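Local structure of multi-copper Oxidase CueO (Ochrobactrum, 6EVG) at residues A[94-99]-A[121-126]. The protein oxidises lignin model compounds and lignosulfonate as a laccase-like multi-copper oxidase. Numbering follows the deposited sequence.
Sequences GLFVPS and IQQPAS
Q123 reaches across to the loop of F96 and clamps its backbone with both ends of one side-chain amide. Its OE1 accepts the F96 N-H at 2.8 Å, a nearly straight bond whose donor stands above the plane of the amide carbonyl. NE2 gives a hydrogen to G94 O at 2.9 Å, and this acceptor lies close to the amide plane. CG of Q123 sits between the backbone N and the carbonyl carbon (chi1 68°), and from there the extended chain carries the amide across to the backbone of 94-96. A bound water gives OE1 a second donor and also joins F96 O to Q122 N, adding a bridge between the backbones of 94-99 and 121-126.

The F96 ring lies against the same glutamine: CB of Q123 rests over one face, 3.8 Å from the ring centroid, in a CH-pi contact. The ring and the amide plane are 34° apart, and CD1 of F96 comes to 3.6 Å from NE2 of Q123. P124 CD adds a looser contact at F96 CE2, while R478 makes a cation-pi contact with this ring. Deeper in, L95 CD1 packs 3.7 Å from I121 CD1 and also touches Q123 OE1; the side chains of L95 and I121 both lie on V152 of strand 148-153.

An alanine in place of Q123 would probably leave F96 N and G94 O without these bonds and the loop 94-99 freer to shift. In this cupredoxin-type domain the contact ties the loop following strand 91-93 to the connection between strands 114-120 and 126-131. One largely buried amide, serving as both donor and acceptor, thus satisfies backbone polar groups where no regular strand pairing joins the two loops.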
loop_
_atom_site.group_PDB
_atom_site.type_symbol
_atom_site.label_atom_id
_atom_site.label_comp_id
_atom_site.label_asym_id
_atom_site.label_seq_id
_atom_site.Cartn_x
_atom_site.Cartn_y
_atom_site.Cartn_z
ATOM N N GLY A 94 -1.203 3.896 6.845
ATOM C CA GLY A 94 -0.783 5.260 6.662
ATOM C C GLY A 94 -1.455 6.290 7.515
ATOM O O GLY A 94 -0.999 7.418 7.641
ATOM N N LEU A 95 -2.566 5.906 8.160
ATOM C CA LEU A 95 -3.242 6.821 9.071
ATOM C C LEU A 95 -2.531 6.846 10.400
ATOM O O LEU A 95 -1.976 5.824 10.840
ATOM C CB LEU A 95 -4.720 6.377 9.257
ATOM C CG LEU A 95 -5.695 7.433 9.697
ATOM C CD1 LEU A 95 -5.858 8.495 8.568
ATOM C CD2 LEU A 95 -7.029 6.830 10.049
ATOM N N PHE A 96 -2.481 8.026 11.038
ATOM C CA PHE A 96 -1.811 8.126 12.357
ATOM C C PHE A 96 -2.876 7.992 13.447
ATOM O O PHE A 96 -3.662 8.919 13.695
ATOM C CB PHE A 96 -1.091 9.435 12.539
ATOM C CG PHE A 96 0.198 9.632 11.765
ATOM C CD1 PHE A 96 0.530 8.926 10.621
ATOM C CD2 PHE A 96 1.063 10.629 12.175
ATOM C CE1 PHE A 96 1.727 9.196 9.934
ATOM C CE2 PHE A 96 2.242 10.887 11.481
ATOM C CZ PHE A 96 2.559 10.162 10.379
ATOM N N VAL A 97 -2.862 6.827 14.104
ATOM C CA VAL A 97 -3.774 6.534 15.225
ATOM C C VAL A 97 -3.030 5.733 16.277
ATOM O O VAL A 97 -2.141 4.944 15.952
ATOM C CB VAL A 97 -5.044 5.762 14.778
ATOM C CG1 VAL A 97 -5.954 6.622 13.934
ATOM C CG2 VAL A 97 -4.721 4.430 14.105
ATOM N N PRO A 98 -3.483 5.831 17.522
ATOM C CA PRO A 98 -3.040 4.845 18.513
ATOM C C PRO A 98 -3.573 3.469 18.150
ATOM O O PRO A 98 -4.577 3.349 17.454
ATOM C CB PRO A 98 -3.637 5.331 19.838
ATOM C CG PRO A 98 -4.760 6.175 19.441
ATOM C CD PRO A 98 -4.479 6.748 18.065
ATOM N N SER A 99 -2.895 2.430 18.648
ATOM C CA SER A 99 -3.233 1.082 18.210
ATOM C C SER A 99 -4.644 0.657 18.576
ATOM O O SER A 99 -5.211 -0.174 17.874
ATOM C CB SER A 99 -2.234 0.059 18.728
ATOM O OG SER A 99 -2.398 -0.091 20.151
ATOM N N ILE A 121 -7.957 13.291 13.244
ATOM C CA ILE A 121 -6.846 13.321 12.266
ATOM C C ILE A 121 -5.876 14.456 12.568
ATOM O O ILE A 121 -6.293 15.599 12.682
ATOM C CB ILE A 121 -7.424 13.474 10.857
ATOM C CG1 ILE A 121 -8.452 12.372 10.502
ATOM C CG2 ILE A 121 -6.302 13.549 9.846
ATOM C CD1 ILE A 121 -7.934 10.986 10.412
ATOM N N GLN A 122 -4.583 14.100 12.677
ATOM C CA GLN A 122 -3.544 15.147 12.798
ATOM C C GLN A 122 -2.257 14.534 12.275
ATOM O O GLN A 122 -1.554 13.802 12.962
ATOM C CB GLN A 122 -3.398 15.649 14.231
ATOM C CG GLN A 122 -2.424 16.811 14.311
ATOM C CD GLN A 122 -2.184 17.378 15.672
ATOM O OE1 GLN A 122 -3.087 17.470 16.525
ATOM N NE2 GLN A 122 -0.944 17.814 15.926
ATOM N N GLN A 123 -1.972 14.781 10.983
ATOM C CA GLN A 123 -0.826 14.172 10.323
ATOM C C GLN A 123 -0.544 14.908 9.022
ATOM O O GLN A 123 -1.428 15.592 8.488
ATOM C CB GLN A 123 -1.044 12.682 10.061
ATOM C CG GLN A 123 -2.120 12.407 9.023
ATOM C CD GLN A 123 -2.370 10.929 8.934
ATOM O OE1 GLN A 123 -3.201 10.365 9.658
ATOM N NE2 GLN A 123 -1.594 10.252 8.078
ATOM N N PRO A 124 0.622 14.687 8.398
ATOM C CA PRO A 124 0.873 15.287 7.088
ATOM C C PRO A 124 -0.062 14.794 6.029
ATOM O O PRO A 124 -0.424 13.624 5.984
ATOM C CB PRO A 124 2.324 14.879 6.803
ATOM C CG PRO A 124 2.981 14.677 8.156
ATOM C CD PRO A 124 1.833 14.064 8.984
ATOM N N ALA A 125 -0.409 15.709 5.117
ATOM C CA ALA A 125 -1.212 15.374 3.948
ATOM C C ALA A 125 -0.567 14.214 3.189
ATOM O O ALA A 125 0.640 14.218 2.949
ATOM C CB ALA A 125 -1.326 16.606 3.059
ATOM N N SER A 126 -1.378 13.236 2.811
ATOM C CA SER A 126 -0.845 11.960 2.313
ATOM C C SER A 126 -1.916 11.122 1.697
ATOM O O SER A 126 -3.129 11.292 1.937
ATOM C CB SER A 126 -0.162 11.216 3.468
ATOM O OG SER A 126 -1.005 11.148 4.623
HETATM O O HOH W 1 0.897 8.617 5.963
HETATM O O HOH W 2 -4.178 11.318 12.129
#